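Local coordinates for putative Acyl-CoA binding protein (ACBP) (Oryza sativa Japonica Group, PDB 5H3G) that binds medium- and long-chain acyl-CoA esters with high affinity, and phosphatidic acid and phosphatidylcholine in vitro, at residues L6-F10 with M75-I79; Y13-A17 with Y78-K83; L30-G34 with A58-W63. The contacts are given in a common frame with arbitrary orientation. Where two conformers were deposited one is given. Numbering follows the deposited sequence.

Interactions 1 and 2 are successive parts of one seam, where helix 4-17 lies against helix 71-92; their centres are about 7 Å apart and they share Y78 and I79. Interaction 3, nested in sequence inside the loop that each of them closes and on the other side of the chain's centre, joins helix 26-41 to the short helix 57-64. Both parts of the seam are partly buried: aromatic and sulfur-bearing in interaction 1, with alanines, valine and two tyrosines in interaction 2. Interaction 3 is a surface contact, where a glycine brings the backbones close and a lysine chain covers a tyrosine. L32 of segment 30-34 points away from 58-63 and packs on K81 and V82.

Interaction 1: L6-F10 with M75-I79; sequences LQEDF and MSDYI
This is an apolar helix-helix contact, partly buried, between the N-terminal helix 4-17 and the C-terminal helix 71-92. Both segments are regular α-helix, with F10 N to L6 O at 2.8 Å and I79 N to M75 O at 3.0 Å. Their N-to-C directions differ by 40° (signed crossing +40°) and their axes approach to 9.7 Å. In register, F10 CA lies 6.0 Å from M75 CA and L6 CA 7.3 Å from S76 CA. M75 (chi1 m, chi2 and chi3 t) extends over one face of the F10 ring, with M75 CG 3.8 Å from the ring centroid in a CH-pi contact; M75 SD, 4.5 Å from that centroid and oblique, adds a Met-aromatic contact. This same-direction crossing of the first and last helices belongs to the four-helix acyl-CoA-binding fold. F10 (chi1 t) turns its edge toward the face of Y78 (chi1 t) in an offset edge-to-face pair, centroids 5.2 Å apart and planes at 61°. Y78 is an acyl-CoA-binding residue by similarity, and A39 of helix 26-41 packs against both F10 and M75. I79 CD1 (chi1 m, chi2 t) reaches L6 CD1 at 3.5 Å and D9 CB at 3.7 Å, while L6 CD2 (chi1 t, chi2 p) meets M75 CB at 3.9 Å. Q7 OE1 touches M75 CE at 3.1 Å; Q7 NE2 is hydrogen-bonded to E11.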
ATOM      1  N   LEU A   6      -9.560  12.530   5.469  1.00 21.13           N
ATOM      2  CA  LEU A   6      -8.925  11.287   5.045  1.00 26.37           C
ATOM      3  C   LEU A   6      -7.898  11.520   3.943  1.00 24.47           C
ATOM      4  O   LEU A   6      -6.819  10.920   3.965  1.00 18.40           O
ATOM      5  CB  LEU A   6      -9.978  10.299   4.569  1.00 26.17           C
ATOM      6  CG  LEU A   6      -9.352   8.999   4.090  1.00 24.22           C
ATOM      7  CD1 LEU A   6      -8.747   8.292   5.285  1.00 24.39           C
ATOM      8  CD2 LEU A   6     -10.359   8.141   3.383  1.00 25.97           C
ATOM      9  N   GLN A   7      -8.228  12.351   2.949  1.00 18.35           N
ATOM     10  CA  GLN A   7      -7.277  12.637   1.880  0.51 19.35           C
ATOM     11  C   GLN A   7      -6.013  13.280   2.437  1.00 20.41           C
ATOM     12  O   GLN A   7      -4.898  12.957   2.006  1.00 19.82           O
ATOM     13  CB  GLN A   7      -7.923  13.541   0.827  0.51 21.63           C
ATOM     14  CG  GLN A   7      -7.001  13.894  -0.333  0.51 26.23           C
ATOM     15  CD  GLN A   7      -6.981  12.828  -1.412  0.51 30.35           C
ATOM     16  OE1 GLN A   7      -8.022  12.273  -1.769  0.51 32.58           O
ATOM     17  NE2 GLN A   7      -5.797  12.542  -1.946  0.51 29.73           N
ATOM     18  N   GLU A   8      -6.171  14.193   3.401  1.00 18.40           N
ATOM     19  CA  GLU A   8      -5.017  14.813   4.042  1.00 19.37           C
ATOM     20  C   GLU A   8      -4.182  13.769   4.769  1.00 18.43           C
ATOM     21  O   GLU A   8      -2.958  13.715   4.608  1.00 22.06           O
ATOM     22  CB  GLU A   8      -5.481  15.903   5.015  1.00 20.71           C
ATOM     23  CG  GLU A   8      -6.216  17.060   4.342  1.00 31.31           C
ATOM     24  CD  GLU A   8      -6.812  18.061   5.332  1.00 44.28           C
ATOM     25  OE1 GLU A   8      -6.880  17.756   6.543  1.00 47.87           O
ATOM     26  OE2 GLU A   8      -7.217  19.159   4.890  1.00 49.07           O
ATOM     27  N   ASP A   9      -4.840  12.931   5.580  1.00 18.07           N
ATOM     28  CA  ASP A   9      -4.158  11.840   6.271  1.00 20.90           C
ATOM     29  C   ASP A   9      -3.416  10.952   5.289  1.00 17.39           C
ATOM     30  O   ASP A   9      -2.290  10.527   5.556  1.00 17.51           O
ATOM     31  CB  ASP A   9      -5.164  10.983   7.046  1.00 22.28           C
ATOM     32  CG  ASP A   9      -5.641  11.632   8.326  1.00 31.16           C
ATOM     33  OD1 ASP A   9      -5.082  12.664   8.736  1.00 30.01           O
ATOM     34  OD2 ASP A   9      -6.594  11.086   8.921  1.00 35.75           O
ATOM     35  N   PHE A  10      -4.042  10.644   4.156  1.00 15.01           N
ATOM     36  CA  PHE A  10      -3.434   9.722   3.204  1.00 13.59           C
ATOM     37  C   PHE A  10      -2.147  10.304   2.639  1.00 13.81           C
ATOM     38  O   PHE A  10      -1.125   9.615   2.552  1.00 15.08           O
ATOM     39  CB  PHE A  10      -4.420   9.410   2.081  1.00 13.90           C
ATOM     40  CG  PHE A  10      -3.855   8.516   0.998  1.00 15.89           C
ATOM     41  CD1 PHE A  10      -3.730   7.158   1.197  1.00 13.57           C
ATOM     42  CD2 PHE A  10      -3.462   9.044  -0.228  1.00 17.79           C
ATOM     43  CE1 PHE A  10      -3.214   6.326   0.210  1.00 14.75           C
ATOM     44  CE2 PHE A  10      -2.941   8.224  -1.221  1.00 18.10           C
ATOM     45  CZ  PHE A  10      -2.827   6.861  -1.008  1.00 16.23           C
ATOM     46  N   MET A  75      -7.619   4.087   0.892  1.00 17.06           N
ATOM     47  CA  MET A  75      -6.865   5.103   1.623  1.00 17.77           C
ATOM     48  C   MET A  75      -6.859   4.787   3.103  1.00 18.07           C
ATOM     49  O   MET A  75      -5.822   4.885   3.770  1.00 15.43           O
ATOM     50  CB  MET A  75      -7.469   6.495   1.415  1.00 24.76           C
ATOM     51  CG  MET A  75      -7.071   7.209   0.149  1.00 25.93           C
ATOM     52  SD  MET A  75      -7.647   8.927   0.115  1.00 23.00           S
ATOM     53  CE  MET A  75      -6.801   9.454  -1.363  1.00 34.68           C
ATOM     54  N   SER A  76      -8.032   4.414   3.620  1.00 21.10           N
ATOM     55  CA  SER A  76      -8.189   4.001   5.004  1.00 18.28           C
ATOM     56  C   SER A  76      -7.223   2.886   5.370  1.00 16.30           C
ATOM     57  O   SER A  76      -6.478   2.981   6.355  1.00 15.78           O
ATOM     58  CB  SER A  76      -9.635   3.523   5.217  1.00 18.98           C
ATOM     59  OG  SER A  76     -10.544   4.487   4.757  1.00 27.39           O
ATOM     60  N   ASP A  77      -7.271   1.796   4.616  1.00 16.50           N
ATOM     61  CA  ASP A  77      -6.443   0.646   4.939  1.00 17.07           C
ATOM     62  C   ASP A  77      -4.975   0.991   4.812  1.00 15.16           C
ATOM     63  O   ASP A  77      -4.175   0.614   5.667  1.00 14.67           O
ATOM     64  CB  ASP A  77      -6.779  -0.518   4.027  1.00 16.60           C
ATOM     65  CG  ASP A  77      -8.143  -1.056   4.283  1.00 28.63           C
ATOM     66  OD1 ASP A  77      -8.562  -1.004   5.452  1.00 23.63           O
ATOM     67  OD2 ASP A  77      -8.787  -1.502   3.317  1.00 30.15           O
ATOM     68  N   TYR A  78      -4.606   1.691   3.735  1.00 14.96           N
ATOM     69  CA  TYR A  78      -3.212   2.092   3.551  1.00 14.13           C
ATOM     70  C   TYR A  78      -2.705   2.828   4.784  1.00 13.60           C
ATOM     71  O   TYR A  78      -1.634   2.516   5.319  1.00 12.97           O
ATOM     72  CB  TYR A  78      -3.078   2.965   2.290  1.00 14.19           C
ATOM     73  CG  TYR A  78      -1.674   3.502   2.110  1.00 13.42           C
ATOM     74  CD1 TYR A  78      -0.710   2.749   1.458  1.00 13.16           C
ATOM     75  CD2 TYR A  78      -1.308   4.731   2.647  1.00 13.04           C
ATOM     76  CE1 TYR A  78       0.602   3.233   1.309  1.00 12.51           C
ATOM     77  CE2 TYR A  78      -0.006   5.218   2.511  1.00 12.64           C
ATOM     78  CZ  TYR A  78       0.936   4.455   1.849  1.00 12.11           C
ATOM     79  OH  TYR A  78       2.236   4.926   1.730  1.00 12.22           O
ATOM     80  N   ILE A  79      -3.491   3.793   5.264  1.00 13.93           N
ATOM     81  CA  ILE A  79      -3.110   4.568   6.440  1.00 14.30           C
ATOM     82  C   ILE A  79      -2.922   3.653   7.646  1.00 13.50           C
ATOM     83  O   ILE A  79      -1.932   3.771   8.375  1.00 14.17           O
ATOM     84  CB  ILE A  79      -4.149   5.667   6.722  1.00 15.62           C
ATOM     85  CG1 ILE A  79      -4.045   6.761   5.655  1.00 16.15           C
ATOM     86  CG2 ILE A  79      -3.924   6.277   8.095  1.00 18.94           C
ATOM     87  CD1 ILE A  79      -5.299   7.609   5.548  1.00 22.28           C
TER

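Interaction 2: Y13-A17 with Y78-K83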
ATOM      1  N   TYR A  13       0.538  10.251   5.411  1.00 16.95           N
ATOM      2  CA  TYR A  13       1.131   8.954   5.704  1.00 15.71           C
ATOM      3  C   TYR A  13       1.863   8.376   4.505  1.00 14.11           C
ATOM      4  O   TYR A  13       2.834   7.637   4.687  1.00 17.42           O
ATOM      5  CB  TYR A  13       0.071   8.001   6.228  1.00 17.11           C
ATOM      6  CG  TYR A  13      -0.158   8.260   7.692  1.00 18.84           C
ATOM      7  CD1 TYR A  13       0.807   7.923   8.627  1.00 26.72           C
ATOM      8  CD2 TYR A  13      -1.316   8.884   8.133  1.00 18.70           C
ATOM      9  CE1 TYR A  13       0.621   8.182   9.965  1.00 28.74           C
ATOM     10  CE2 TYR A  13      -1.515   9.142   9.466  1.00 19.63           C
ATOM     11  CZ  TYR A  13      -0.546   8.785  10.381  1.00 27.12           C
ATOM     12  OH  TYR A  13      -0.735   9.035  11.721  1.00 28.30           O
ATOM     13  N   ALA A  14       1.437   8.694   3.276  1.00 12.77           N
ATOM     14  CA  ALA A  14       2.245   8.285   2.130  1.00 13.00           C
ATOM     15  C   ALA A  14       3.622   8.931   2.193  1.00 18.09           C
ATOM     16  O   ALA A  14       4.625   8.303   1.834  1.00 16.33           O
ATOM     17  CB  ALA A  14       1.544   8.641   0.820  1.00 13.75           C
ATOM     18  N   GLU A  15       3.694  10.167   2.687  1.00 15.44           N
ATOM     19  CA  GLU A  15       4.995  10.804   2.879  1.00 15.20           C
ATOM     20  C   GLU A  15       5.760  10.162   4.028  1.00 16.03           C
ATOM     21  O   GLU A  15       6.969   9.926   3.922  1.00 21.05           O
ATOM     22  CB  GLU A  15       4.811  12.304   3.116  1.00 28.09           C
ATOM     23  CG  GLU A  15       4.333  13.039   1.868  1.00 41.62           C
ATOM     24  CD  GLU A  15       3.874  14.462   2.134  1.00 57.09           C
ATOM     25  OE1 GLU A  15       4.026  14.936   3.279  1.00 62.46           O
ATOM     26  OE2 GLU A  15       3.356  15.102   1.193  1.00 60.68           O
ATOM     27  N   LYS A  16       5.073   9.852   5.127  1.00 15.25           N
ATOM     28  CA  LYS A  16       5.761   9.257   6.267  1.00 16.88           C
ATOM     29  C   LYS A  16       6.236   7.843   5.956  1.00 17.32           C
ATOM     30  O   LYS A  16       7.201   7.367   6.569  1.00 16.36           O
ATOM     31  CB  LYS A  16       4.841   9.256   7.488  1.00 20.15           C
ATOM     32  CG  LYS A  16       4.556  10.632   8.064  1.00 22.04           C
ATOM     33  CD  LYS A  16       3.591  10.492   9.227  1.00 32.24           C
ATOM     34  CE  LYS A  16       3.444  11.788   9.995  1.00 40.91           C
ATOM     35  NZ  LYS A  16       2.804  11.543  11.322  1.00 46.06           N
ATOM     36  N   ALA A  17       5.582   7.165   5.001  1.00 15.86           N
ATOM     37  CA  ALA A  17       5.998   5.815   4.640  1.00 13.21           C
ATOM     38  C   ALA A  17       7.434   5.791   4.135  1.00 12.81           C
ATOM     39  O   ALA A  17       8.127   4.773   4.279  1.00 16.37           O
ATOM     40  CB  ALA A  17       5.052   5.222   3.590  1.00 13.67           C
ATOM     41  N   TYR A  78      -4.606   1.691   3.735  1.00 14.96           N
ATOM     42  CA  TYR A  78      -3.212   2.092   3.551  1.00 14.13           C
ATOM     43  C   TYR A  78      -2.705   2.828   4.784  1.00 13.60           C
ATOM     44  O   TYR A  78      -1.634   2.516   5.319  1.00 12.97           O
ATOM     45  CB  TYR A  78      -3.078   2.965   2.290  1.00 14.19           C
ATOM     46  CG  TYR A  78      -1.674   3.502   2.110  1.00 13.42           C
ATOM     47  CD1 TYR A  78      -0.710   2.749   1.458  1.00 13.16           C
ATOM     48  CD2 TYR A  78      -1.308   4.731   2.647  1.00 13.04           C
ATOM     49  CE1 TYR A  78       0.602   3.233   1.309  1.00 12.51           C
ATOM     50  CE2 TYR A  78      -0.006   5.218   2.511  1.00 12.64           C
ATOM     51  CZ  TYR A  78       0.936   4.455   1.849  1.00 12.11           C
ATOM     52  OH  TYR A  78       2.236   4.926   1.730  1.00 12.22           O
ATOM     53  N   ILE A  79      -3.491   3.793   5.264  1.00 13.93           N
ATOM     54  CA  ILE A  79      -3.110   4.568   6.440  1.00 14.30           C
ATOM     55  C   ILE A  79      -2.922   3.653   7.646  1.00 13.50           C
ATOM     56  O   ILE A  79      -1.932   3.771   8.375  1.00 14.17           O
ATOM     57  CB  ILE A  79      -4.149   5.667   6.722  1.00 15.62           C
ATOM     58  CG1 ILE A  79      -4.045   6.761   5.655  1.00 16.15           C
ATOM     59  CG2 ILE A  79      -3.924   6.277   8.095  1.00 18.94           C
ATOM     60  CD1 ILE A  79      -5.299   7.609   5.548  1.00 22.28           C
ATOM     61  N   THR A  80      -3.860   2.725   7.874  1.00 14.16           N
ATOM     62  CA  THR A  80      -3.727   1.869   9.053  0.52 14.24           C
ATOM     63  C   THR A  80      -2.513   0.959   8.939  1.00 13.63           C
ATOM     64  O   THR A  80      -1.816   0.725   9.934  1.00 14.87           O
ATOM     65  CB  THR A  80      -5.002   1.052   9.308  0.52 15.19           C
ATOM     66  OG1 THR A  80      -5.248   0.112   8.249  0.52 15.42           O
ATOM     67  CG2 THR A  80      -6.196   1.972   9.460  0.52 15.86           C
ATOM     68  N   LYS A  81      -2.217   0.456   7.739  1.00 13.80           N
ATOM     69  CA  LYS A  81      -1.038  -0.399   7.585  1.00 12.98           C
ATOM     70  C   LYS A  81       0.251   0.387   7.781  1.00 14.29           C
ATOM     71  O   LYS A  81       1.190  -0.102   8.427  1.00 13.83           O
ATOM     72  CB  LYS A  81      -1.039  -1.065   6.204  1.00 13.19           C
ATOM     73  CG  LYS A  81      -2.179  -2.062   6.003  1.00 21.73           C
ATOM     74  CD  LYS A  81      -2.046  -3.248   6.943  1.00 26.99           C
ATOM     75  CE  LYS A  81      -3.180  -4.237   6.749  1.00 37.02           C
ATOM     76  NZ  LYS A  81      -3.466  -4.455   5.310  1.00 41.58           N
ATOM     77  N   VAL A  82       0.322   1.601   7.227  1.00 11.89           N
ATOM     78  CA  VAL A  82       1.518   2.431   7.396  1.00 11.24           C
ATOM     79  C   VAL A  82       1.705   2.794   8.860  1.00 11.29           C
ATOM     80  O   VAL A  82       2.814   2.698   9.394  1.00 12.66           O
ATOM     81  CB  VAL A  82       1.455   3.689   6.511  1.00 11.91           C
ATOM     82  CG1 VAL A  82       2.591   4.636   6.876  1.00 12.77           C
ATOM     83  CG2 VAL A  82       1.571   3.307   5.046  1.00 13.80           C
ATOM     84  N   LYS A  83       0.618   3.178   9.540  1.00 11.85           N
ATOM     85  CA  LYS A  83       0.689   3.511  10.959  0.53 12.42           C
ATOM     86  C   LYS A  83       1.260   2.356  11.768  1.00 12.44           C
ATOM     87  O   LYS A  83       2.130   2.541  12.626  1.00 14.21           O
ATOM     88  CB  LYS A  83      -0.705   3.878  11.467  0.53 13.64           C
ATOM     89  CG  LYS A  83      -0.770   4.108  12.941  0.53 15.42           C
ATOM     90  CD  LYS A  83       0.193   5.206  13.339  0.53 12.89           C
ATOM     91  CE  LYS A  83      -0.045   5.615  14.776  0.53 13.54           C
ATOM     92  NZ  LYS A  83       0.928   6.651  15.214  0.53 19.33           N
TER
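Y13 lays its ring across I79 and V82, with Y13 CD2 3.7 Å from I79 CG2 and Y13 CD1 4.1 Å from V82 CG1; both methyls approach the ring obliquely. The contact continues the pairing of helix 4-17 with helix 71-92, the N- and C-terminal helices of the four-helix acyl-CoA-binding fold. The short helical segments run in roughly the same direction, 35° apart, with axes 9.8 Å from each other at closest approach. The nearest CA pairs are Y13 with I79 at 6.1 Å and A17 with V82 at 6.3 Å.

Y13 has the largest covered area of these residues, 106 Å², and its chi1 of -81° brings the ring over I79 and V82. Beyond this segment it also packs on L86, and its hydroxyl end comes near the aliphatic part of K83, with Y13 OH 4.3 Å from K83 CD. A14 and A17 present small side chains, so the second helix can place larger ones against them: A17 CB is 4.1 Å from V82 CG1, and A14 CB is 4.1 Å from Y78 CE2. V82 also packs on L32 of helix 26-41, tying the seam to a third helix.

Y78, predicted by similarity to bind acyl-CoA, projects with chi1 t so that its ring meets helix 4-17 along an edge near A14 CA. Towards interaction 1 the same ring meets that of F10, planes at about 60°. The phenol oxygen rests against both alanines: Y78 OH lies 3.4 Å from A14 CA and 3.4 Å from A17 CB.

Interaction 3: L30-G34 with A58-W63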
ATOM      1  N   LEU A  30       4.744  -5.116  -0.287  1.00 12.06           N
ATOM      2  CA  LEU A  30       3.731  -5.518  -1.261  1.00 11.58           C
ATOM      3  C   LEU A  30       2.334  -5.138  -0.792  1.00 13.75           C
ATOM      4  O   LEU A  30       1.504  -4.702  -1.598  1.00 12.82           O
ATOM      5  CB  LEU A  30       3.823  -7.023  -1.524  1.00 12.30           C
ATOM      6  CG  LEU A  30       4.990  -7.496  -2.387  1.00 13.78           C
ATOM      7  CD1 LEU A  30       5.153  -8.998  -2.277  1.00 17.27           C
ATOM      8  CD2 LEU A  30       4.747  -7.065  -3.851  1.00 15.03           C
ATOM      9  N   ILE A  31       2.060  -5.303   0.504  1.00 12.92           N
ATOM     10  CA  ILE A  31       0.762  -4.905   1.042  0.55 11.25           C
ATOM     11  C   ILE A  31       0.540  -3.412   0.838  1.00 14.95           C
ATOM     12  O   ILE A  31      -0.533  -2.980   0.399  1.00 14.28           O
ATOM     13  CB  ILE A  31       0.656  -5.304   2.523  0.55 14.30           C
ATOM     14  CG1 ILE A  31       0.490  -6.821   2.642  0.55 12.56           C
ATOM     15  CG2 ILE A  31      -0.502  -4.570   3.198  0.55 15.73           C
ATOM     16  CD1 ILE A  31       0.808  -7.357   4.003  0.55 12.60           C
ATOM     17  N   LEU A  32       1.559  -2.601   1.134  1.00 10.40           N
ATOM     18  CA  LEU A  32       1.431  -1.162   0.937  1.00 11.11           C
ATOM     19  C   LEU A  32       1.263  -0.823  -0.536  1.00 10.58           C
ATOM     20  O   LEU A  32       0.467   0.059  -0.889  1.00 11.93           O
ATOM     21  CB  LEU A  32       2.653  -0.428   1.504  1.00 10.01           C
ATOM     22  CG  LEU A  32       2.842  -0.497   3.020  1.00 11.40           C
ATOM     23  CD1 LEU A  32       3.938   0.450   3.466  1.00 12.34           C
ATOM     24  CD2 LEU A  32       1.513  -0.176   3.692  1.00 14.90           C
ATOM     25  N   TYR A  33       2.015  -1.497  -1.407  1.00 10.42           N
ATOM     26  CA  TYR A  33       1.892  -1.241  -2.837  1.00 11.29           C
ATOM     27  C   TYR A  33       0.458  -1.456  -3.295  1.00 11.44           C
ATOM     28  O   TYR A  33      -0.134  -0.591  -3.948  1.00 12.40           O
ATOM     29  CB  TYR A  33       2.869  -2.128  -3.629  1.00 11.08           C
ATOM     30  CG  TYR A  33       2.662  -2.051  -5.138  1.00 11.56           C
ATOM     31  CD1 TYR A  33       3.280  -1.063  -5.900  1.00 17.44           C
ATOM     32  CD2 TYR A  33       1.821  -2.952  -5.792  1.00 11.96           C
ATOM     33  CE1 TYR A  33       3.070  -0.985  -7.284  1.00 15.79           C
ATOM     34  CE2 TYR A  33       1.595  -2.872  -7.160  1.00 12.53           C
ATOM     35  CZ  TYR A  33       2.227  -1.899  -7.895  1.00 16.69           C
ATOM     36  OH  TYR A  33       2.000  -1.851  -9.257  1.00 18.69           O
ATOM     37  N   GLY A  34      -0.127  -2.599  -2.947  1.00 13.46           N
ATOM     38  CA  GLY A  34      -1.463  -2.888  -3.448  1.00 14.68           C
ATOM     39  C   GLY A  34      -2.484  -1.867  -2.993  1.00 13.74           C
ATOM     40  O   GLY A  34      -3.326  -1.421  -3.780  1.00 13.41           O
ATOM     41  N   ALA A  58       4.061 -10.541  -8.269  1.00 16.57           N
ATOM     42  CA  ALA A  58       3.760 -10.319  -6.859  1.00 14.87           C
ATOM     43  C   ALA A  58       3.078  -8.974  -6.630  1.00 13.81           C
ATOM     44  O   ALA A  58       2.118  -8.888  -5.853  1.00 14.86           O
ATOM     45  CB  ALA A  58       5.039 -10.424  -6.024  1.00 16.68           C
ATOM     46  N   LYS A  59       3.575  -7.910  -7.268  1.00 13.85           N
ATOM     47  CA  LYS A  59       2.937  -6.602  -7.148  1.00 15.18           C
ATOM     48  C   LYS A  59       1.523  -6.625  -7.712  1.00 12.63           C
ATOM     49  O   LYS A  59       0.583  -6.124  -7.086  1.00 13.49           O
ATOM     50  CB  LYS A  59       3.770  -5.534  -7.860  1.00 16.15           C
ATOM     51  CG  LYS A  59       4.999  -5.091  -7.085  1.00 19.82           C
ATOM     52  CD  LYS A  59       5.773  -4.002  -7.830  1.00 23.06           C
ATOM     53  CE  LYS A  59       6.777  -3.325  -6.906  1.00 29.45           C
ATOM     54  NZ  LYS A  59       7.620  -2.309  -7.612  1.00 30.61           N
ATOM     55  N   TRP A  60       1.353  -7.192  -8.906  1.00 16.57           N
ATOM     56  CA  TRP A  60       0.016  -7.258  -9.489  1.00 14.69           C
ATOM     57  C   TRP A  60      -0.936  -8.029  -8.580  1.00 13.82           C
ATOM     58  O   TRP A  60      -2.069  -7.593  -8.332  1.00 15.71           O
ATOM     59  CB  TRP A  60       0.096  -7.896 -10.870  1.00 16.02           C
ATOM     60  CG  TRP A  60      -1.193  -7.857 -11.643  1.00 15.93           C
ATOM     61  CD1 TRP A  60      -1.515  -6.981 -12.639  1.00 20.13           C
ATOM     62  CD2 TRP A  60      -2.312  -8.746 -11.514  1.00 16.44           C
ATOM     63  NE1 TRP A  60      -2.766  -7.257 -13.127  1.00 21.72           N
ATOM     64  CE2 TRP A  60      -3.281  -8.333 -12.453  1.00 20.40           C
ATOM     65  CE3 TRP A  60      -2.597  -9.841 -10.688  1.00 17.12           C
ATOM     66  CZ2 TRP A  60      -4.510  -8.981 -12.593  1.00 24.52           C
ATOM     67  CZ3 TRP A  60      -3.814 -10.485 -10.836  1.00 23.66           C
ATOM     68  CH2 TRP A  60      -4.757 -10.049 -11.778  1.00 21.54           C
ATOM     69  N   ASP A  61      -0.471  -9.151  -8.028  1.00 13.54           N
ATOM     70  CA  ASP A  61      -1.299  -9.944  -7.123  1.00 14.39           C
ATOM     71  C   ASP A  61      -1.697  -9.148  -5.886  1.00 13.11           C
ATOM     72  O   ASP A  61      -2.827  -9.265  -5.399  1.00 14.15           O
ATOM     73  CB  ASP A  61      -0.562 -11.219  -6.711  1.00 16.36           C
ATOM     74  CG  ASP A  61      -0.574 -12.288  -7.797  1.00 18.07           C
ATOM     75  OD1 ASP A  61      -1.337 -12.172  -8.780  1.00 19.24           O
ATOM     76  OD2 ASP A  61       0.186 -13.268  -7.660  1.00 18.64           O
ATOM     77  N   ALA A  62      -0.780  -8.333  -5.353  1.00 12.45           N
ATOM     78  CA  ALA A  62      -1.119  -7.550  -4.173  1.00 12.11           C
ATOM     79  C   ALA A  62      -2.212  -6.542  -4.490  1.00 12.41           C
ATOM     80  O   ALA A  62      -3.073  -6.256  -3.653  1.00 15.63           O
ATOM     81  CB  ALA A  62       0.129  -6.840  -3.640  1.00 12.79           C
ATOM     82  N   TRP A  63      -2.186  -5.985  -5.698  1.00 12.73           N
ATOM     83  CA  TRP A  63      -3.189  -5.010  -6.101  1.00 13.20           C
ATOM     84  C   TRP A  63      -4.520  -5.702  -6.381  1.00 15.55           C
ATOM     85  O   TRP A  63      -5.577  -5.255  -5.922  1.00 15.43           O
ATOM     86  CB  TRP A  63      -2.658  -4.259  -7.325  1.00 13.57           C
ATOM     87  CG  TRP A  63      -3.467  -3.141  -7.859  1.00 14.21           C
ATOM     88  CD1 TRP A  63      -4.588  -2.579  -7.321  1.00 17.72           C
ATOM     89  CD2 TRP A  63      -3.192  -2.422  -9.064  1.00 15.42           C
ATOM     90  NE1 TRP A  63      -5.038  -1.559  -8.136  1.00 16.01           N
ATOM     91  CE2 TRP A  63      -4.194  -1.445  -9.209  1.00 16.43           C
ATOM     92  CE3 TRP A  63      -2.193  -2.514 -10.034  1.00 15.75           C
ATOM     93  CZ2 TRP A  63      -4.222  -0.567 -10.294  1.00 16.54           C
ATOM     94  CZ3 TRP A  63      -2.231  -1.649 -11.112  1.00 18.85           C
ATOM     95  CH2 TRP A  63      -3.234  -0.690 -11.230  1.00 17.63           C
TER
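Helical segments 30-34 and 58-63 cross at -58° with axes only 7.9 Å apart, and at the tightest point G34 CA and W63 CA are 3.8 Å from each other. This close crossing packs the short helix 57-64 against helix 26-41 within the four-helix acyl-CoA-binding fold. Glycine makes it possible: a CB on G34 would lie 2.4 Å from A62 O, a clash. A62 is the small partner, its CB 3.3 Å from L30 O. L30 lies along the other helix, with L30 CD1 4.0 Å from A58 CB and L30 CD2 3.8 Å from K59 CG.

Y33, G34 and K59 are acyl-CoA-binding residues by similarity, so the contact brings parts of the probable ligand site together. W63 CE3 comes within 4.3 Å of Y33 OH, and W63 NE1 is hydrogen-bonded to G42 O. Over one face of the Y33 ring runs the aliphatic chain of K59, with K59 CG 4.1 Å from the ring centroid, a CH-pi contact 12° off the normal.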